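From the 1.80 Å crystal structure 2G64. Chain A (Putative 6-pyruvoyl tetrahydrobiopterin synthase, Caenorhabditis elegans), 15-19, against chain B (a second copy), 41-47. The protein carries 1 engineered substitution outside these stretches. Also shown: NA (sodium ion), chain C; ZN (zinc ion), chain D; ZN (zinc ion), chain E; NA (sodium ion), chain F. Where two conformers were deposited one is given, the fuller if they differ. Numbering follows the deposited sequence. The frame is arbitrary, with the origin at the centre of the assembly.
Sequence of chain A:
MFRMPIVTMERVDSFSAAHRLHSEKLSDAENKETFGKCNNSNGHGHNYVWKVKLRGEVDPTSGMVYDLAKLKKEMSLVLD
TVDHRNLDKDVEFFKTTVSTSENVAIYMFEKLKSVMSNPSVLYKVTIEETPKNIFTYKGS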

ATOM      1  N   PHE A  15      16.080   3.778  -1.114  1.00 13.07           N
ATOM      2  CA  PHE A  15      17.059   4.792  -1.530  1.00 13.61           C
ATOM      3  C   PHE A  15      16.657   5.408  -2.870  1.00 15.74           C
ATOM      4  O   PHE A  15      16.008   4.771  -3.689  1.00 17.46           O
ATOM      5  CB  PHE A  15      18.497   4.235  -1.554  1.00 12.88           C
ATOM      6  CG  PHE A  15      18.725   3.093  -2.547  1.00 15.61           C
ATOM      7  CD1 PHE A  15      19.253   3.344  -3.811  1.00 17.20           C
ATOM      8  CD2 PHE A  15      18.450   1.764  -2.187  1.00 14.56           C
ATOM      9  CE1 PHE A  15      19.473   2.300  -4.723  1.00 16.26           C
ATOM     10  CE2 PHE A  15      18.659   0.705  -3.081  1.00 16.92           C
ATOM     11  CZ  PHE A  15      19.181   0.971  -4.358  1.00 15.30           C
ATOM     12  N   SER A  16      17.019   6.663  -3.074  1.00 13.00           N
ATOM     13  CA  SER A  16      16.685   7.330  -4.318  0.50 12.21           C
ATOM     14  C   SER A  16      17.961   7.459  -5.147  1.00 14.14           C
ATOM     15  O   SER A  16      19.013   7.842  -4.636  1.00 19.88           O
ATOM     16  CB  SER A  16      16.028   8.683  -4.030  0.50 16.00           C
ATOM     17  OG  SER A  16      14.774   8.503  -3.383  0.50 15.60           O
ATOM     18  N   ALA A  17      17.891   7.068  -6.417  1.00 14.35           N
ATOM     19  CA  ALA A  17      19.101   7.131  -7.229  1.00 13.10           C
ATOM     20  C   ALA A  17      18.762   7.360  -8.689  1.00 13.55           C
ATOM     21  O   ALA A  17      17.672   6.995  -9.164  1.00 13.15           O
ATOM     22  CB  ALA A  17      19.951   5.851  -7.069  1.00 13.94           C
ATOM     23  N   ALA A  18      19.713   7.955  -9.401  1.00 12.28           N
ATOM     24  CA  ALA A  18      19.635   8.061 -10.846  1.00 12.58           C
ATOM     25  C   ALA A  18      20.422   6.917 -11.486  1.00 14.23           C
ATOM     26  O   ALA A  18      21.398   6.417 -10.917  1.00 15.39           O
ATOM     27  CB  ALA A  18      20.228   9.429 -11.303  1.00 13.48           C
ATOM     28  N   HIS A  19      20.032   6.540 -12.689  1.00 13.58           N
ATOM     29  CA  HIS A  19      20.876   5.664 -13.500  1.00 12.00           C
ATOM     30  C   HIS A  19      20.537   5.766 -14.978  1.00 16.95           C
ATOM     31  O   HIS A  19      19.558   6.424 -15.364  1.00 14.84           O
ATOM     32  CB  HIS A  19      20.823   4.206 -12.968  1.00 14.66           C
ATOM     33  CG  HIS A  19      19.619   3.420 -13.398  1.00 12.95           C
ATOM     34  ND1 HIS A  19      19.687   2.070 -13.687  1.00 10.68           N
ATOM     35  CD2 HIS A  19      18.313   3.765 -13.537  1.00 14.00           C
ATOM     36  CE1 HIS A  19      18.487   1.622 -14.017  1.00 16.11           C
ATOM     37  NE2 HIS A  19      17.630   2.628 -13.916  1.00 16.81           N
TER
ATOM     38  N   SER B  41      26.078  16.233  -7.510  1.00 22.97           N
ATOM     39  CA  SER B  41      26.348  16.764  -8.840  1.00 19.53           C
ATOM     40  C   SER B  41      25.872  15.880  -9.978  1.00 17.24           C
ATOM     41  O   SER B  41      25.462  16.391 -11.023  1.00 21.65           O
ATOM     42  CB  SER B  41      27.823  17.162  -9.006  1.00 32.38           C
ATOM     43  OG  SER B  41      28.628  16.039  -9.286  1.00 39.86           O
ATOM     44  N   ASN B  42      25.915  14.556  -9.800  1.00 16.70           N
ATOM     45  CA  ASN B  42      25.417  13.686 -10.857  1.00 14.47           C
ATOM     46  C   ASN B  42      23.932  13.324 -10.713  1.00 17.07           C
ATOM     47  O   ASN B  42      23.410  12.503 -11.475  1.00 16.35           O
ATOM     48  CB  ASN B  42      26.278  12.429 -11.014  1.00 15.14           C
ATOM     49  CG  ASN B  42      27.661  12.743 -11.547  1.00 16.46           C
ATOM     50  OD1 ASN B  42      27.797  13.514 -12.485  1.00 21.41           O
ATOM     51  ND2 ASN B  42      28.680  12.157 -10.949  1.00 17.12           N
ATOM     52  N   GLY B  43      23.273  13.938  -9.741  1.00 19.68           N
ATOM     53  CA  GLY B  43      21.834  13.794  -9.631  1.00 18.99           C
ATOM     54  C   GLY B  43      21.410  12.548  -8.855  1.00 13.19           C
ATOM     55  O   GLY B  43      22.236  11.810  -8.266  1.00 15.20           O
ATOM     56  N   HIS B  44      20.101  12.349  -8.827  1.00 15.29           N
ATOM     57  CA  HIS B  44      19.483  11.197  -8.187  1.00 11.57           C
ATOM     58  C   HIS B  44      18.123  11.139  -8.878  1.00 13.24           C
ATOM     59  O   HIS B  44      17.944  11.763  -9.940  1.00 13.82           O
ATOM     60  CB  HIS B  44      19.361  11.388  -6.657  1.00 12.41           C
ATOM     61  CG  HIS B  44      18.499  12.552  -6.243  1.00 16.76           C
ATOM     62  ND1 HIS B  44      18.921  13.865  -6.333  1.00 15.76           N
ATOM     63  CD2 HIS B  44      17.231  12.600  -5.757  1.00 17.20           C
ATOM     64  CE1 HIS B  44      17.952  14.669  -5.923  1.00 22.38           C
ATOM     65  NE2 HIS B  44      16.918  13.927  -5.568  1.00 22.04           N
ATOM     66  N   GLY B  45      17.182  10.384  -8.322  1.00 12.85           N
ATOM     67  CA  GLY B  45      15.941  10.157  -9.055  1.00 17.80           C
ATOM     68  C   GLY B  45      14.798   9.646  -8.211  1.00 15.47           C
ATOM     69  O   GLY B  45      14.973   9.348  -7.033  1.00 13.58           O
ATOM     70  N   HIS B  46      13.620   9.566  -8.821  1.00 13.22           N
ATOM     71  CA  HIS B  46      12.414   9.173  -8.091  1.00 17.18           C
ATOM     72  C   HIS B  46      11.490   8.462  -9.050  1.00 14.52           C
ATOM     73  O   HIS B  46      11.507   8.741 -10.252  1.00 13.67           O
ATOM     74  CB  HIS B  46      11.666  10.393  -7.500  1.00 14.46           C
ATOM     75  CG  HIS B  46      12.477  11.202  -6.538  1.00 12.58           C
ATOM     76  ND1 HIS B  46      12.824  10.739  -5.289  1.00 14.91           N
ATOM     77  CD2 HIS B  46      13.034  12.432  -6.653  1.00 11.04           C
ATOM     78  CE1 HIS B  46      13.555  11.653  -4.671  1.00 16.38           C
ATOM     79  NE2 HIS B  46      13.694  12.689  -5.477  1.00 13.87           N
ATOM     80  N   ASN B  47      10.667   7.545  -8.528  1.00 13.00           N
ATOM     81  CA  ASN B  47       9.399   7.229  -9.189  1.00 12.25           C
ATOM     82  C   ASN B  47       8.376   8.211  -8.649  1.00 14.40           C
ATOM     83  O   ASN B  47       8.065   8.187  -7.466  1.00 17.40           O
ATOM     84  CB  ASN B  47       8.953   5.815  -8.839  1.00 15.02           C
ATOM     85  CG  ASN B  47      10.015   4.788  -9.145  1.00 18.42           C
ATOM     86  OD1 ASN B  47      10.548   4.735 -10.255  1.00 14.84           O
ATOM     87  ND2 ASN B  47      10.315   3.953  -8.158  1.00 13.70           N
TER
HETATM   88 NA    NA C1002      21.228  15.403  -7.061  1.00 30.42          NA
HETATM   89 ZN    ZN D2001      14.846  14.441  -5.459  0.80 19.71          ZN
HETATM   90 ZN    ZN E2001      15.587   2.459 -14.483  0.80 19.71          ZN
HETATM   91 NA    NA F1001       6.561   8.058  -4.890  1.00 29.42          NA
HETATM   92  O   HOH W   1      15.357   0.911 -15.425  1.00 26.05           O
HETATM   93  O   HOH W   2       8.224   5.847  -5.135  1.00 35.15           O
HETATM   94  O   HOH W   3       4.451   7.285  -3.482  1.00 22.09           O
HETATM   95  O   HOH W   4      14.533  15.687  -4.161  1.00 26.05           O

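Two strands can pack tightly without exchanging a single hydrogen bond, provided that the side chains at their crossing are small enough to let backbone meet backbone. The contact between residues 15-19 of one copy of this putative 6-pyruvoyl tetrahydrobiopterin synthase and residues 41-47 of another is a compact example. The strand of chain A crosses strand 44-47 of chain B at 111°, with the axes approaching to 3.4 Å. At such an angle the strands cannot run alongside one another as neighbours in a ladder, and the contact is a local one made by van der Waals packing; it buries 239 Å², both sides summed.

Chain A enters through F15(A), which takes no part: its CA-to-CB bond points sideways, and even the nearest atom of its ring, CD1 of F15(A), lies 8.0 Å from O of G45(B). The next residue, S16(A), has the largest area covered by the partner, 56 Å². Its CA-to-CB bond points toward chain B, bringing CB to 3.3 Å from the carbonyl O of G45(B). With chi1 in the m well, OG lies 3.5 Å from ND1 of H46(B), a packing contact rather than a hydrogen bond; both atoms find hydrogen-bonding partners elsewhere in the structure. The same CB sits near the plane of the H44(B) ring, at its edge, 4.4 Å from CD2. A short side chain suits this position, since it must fit among two imidazoles and a backbone carbonyl.

Those imidazoles have another task. NE2 of H44(B) and NE2 of H46(B) each bind the chain D zinc at 2.1 Å, and water 4 and a ligand from elsewhere complete the set. ND1 of H44(B) also lies 2.9 Å from the chain C sodium. Metal binding thus ties together the two rings against which the serine packs. For H46(B) the CA-to-CB bond points away from chain A, yet the end of its side chain comes nearer.

At A17(A) the methyl points away from chain B, and the backbone makes the contact. Its carbonyl C lies 3.4 Å from N of G45(B) and 3.8 Å from C of H44(B). Glycine is well suited to the facing position: an ideal CB on G45(B) would fall 2.8 Å from O of A17(A), a clash.

A18(A) marks the closest register, its CA 4.1 Å from CA of H44(B), while its N reaches 3.5 Å from that same CA. Its methyl, directed sideways, packs 4.1 Å from C of G43(B) and 4.4 Å from O of N42(B), extending the buried contact into the loop before the strand. Glycine at G43(B) answers to its own backbone angles, 85/-175, at which a CB would be jammed against the preceding carbonyl O.

Beyond this point the chains part. H19(A) is out of reach of the partner stretch and instead binds the separate chain E zinc, its NE2 2.1 Å from the metal.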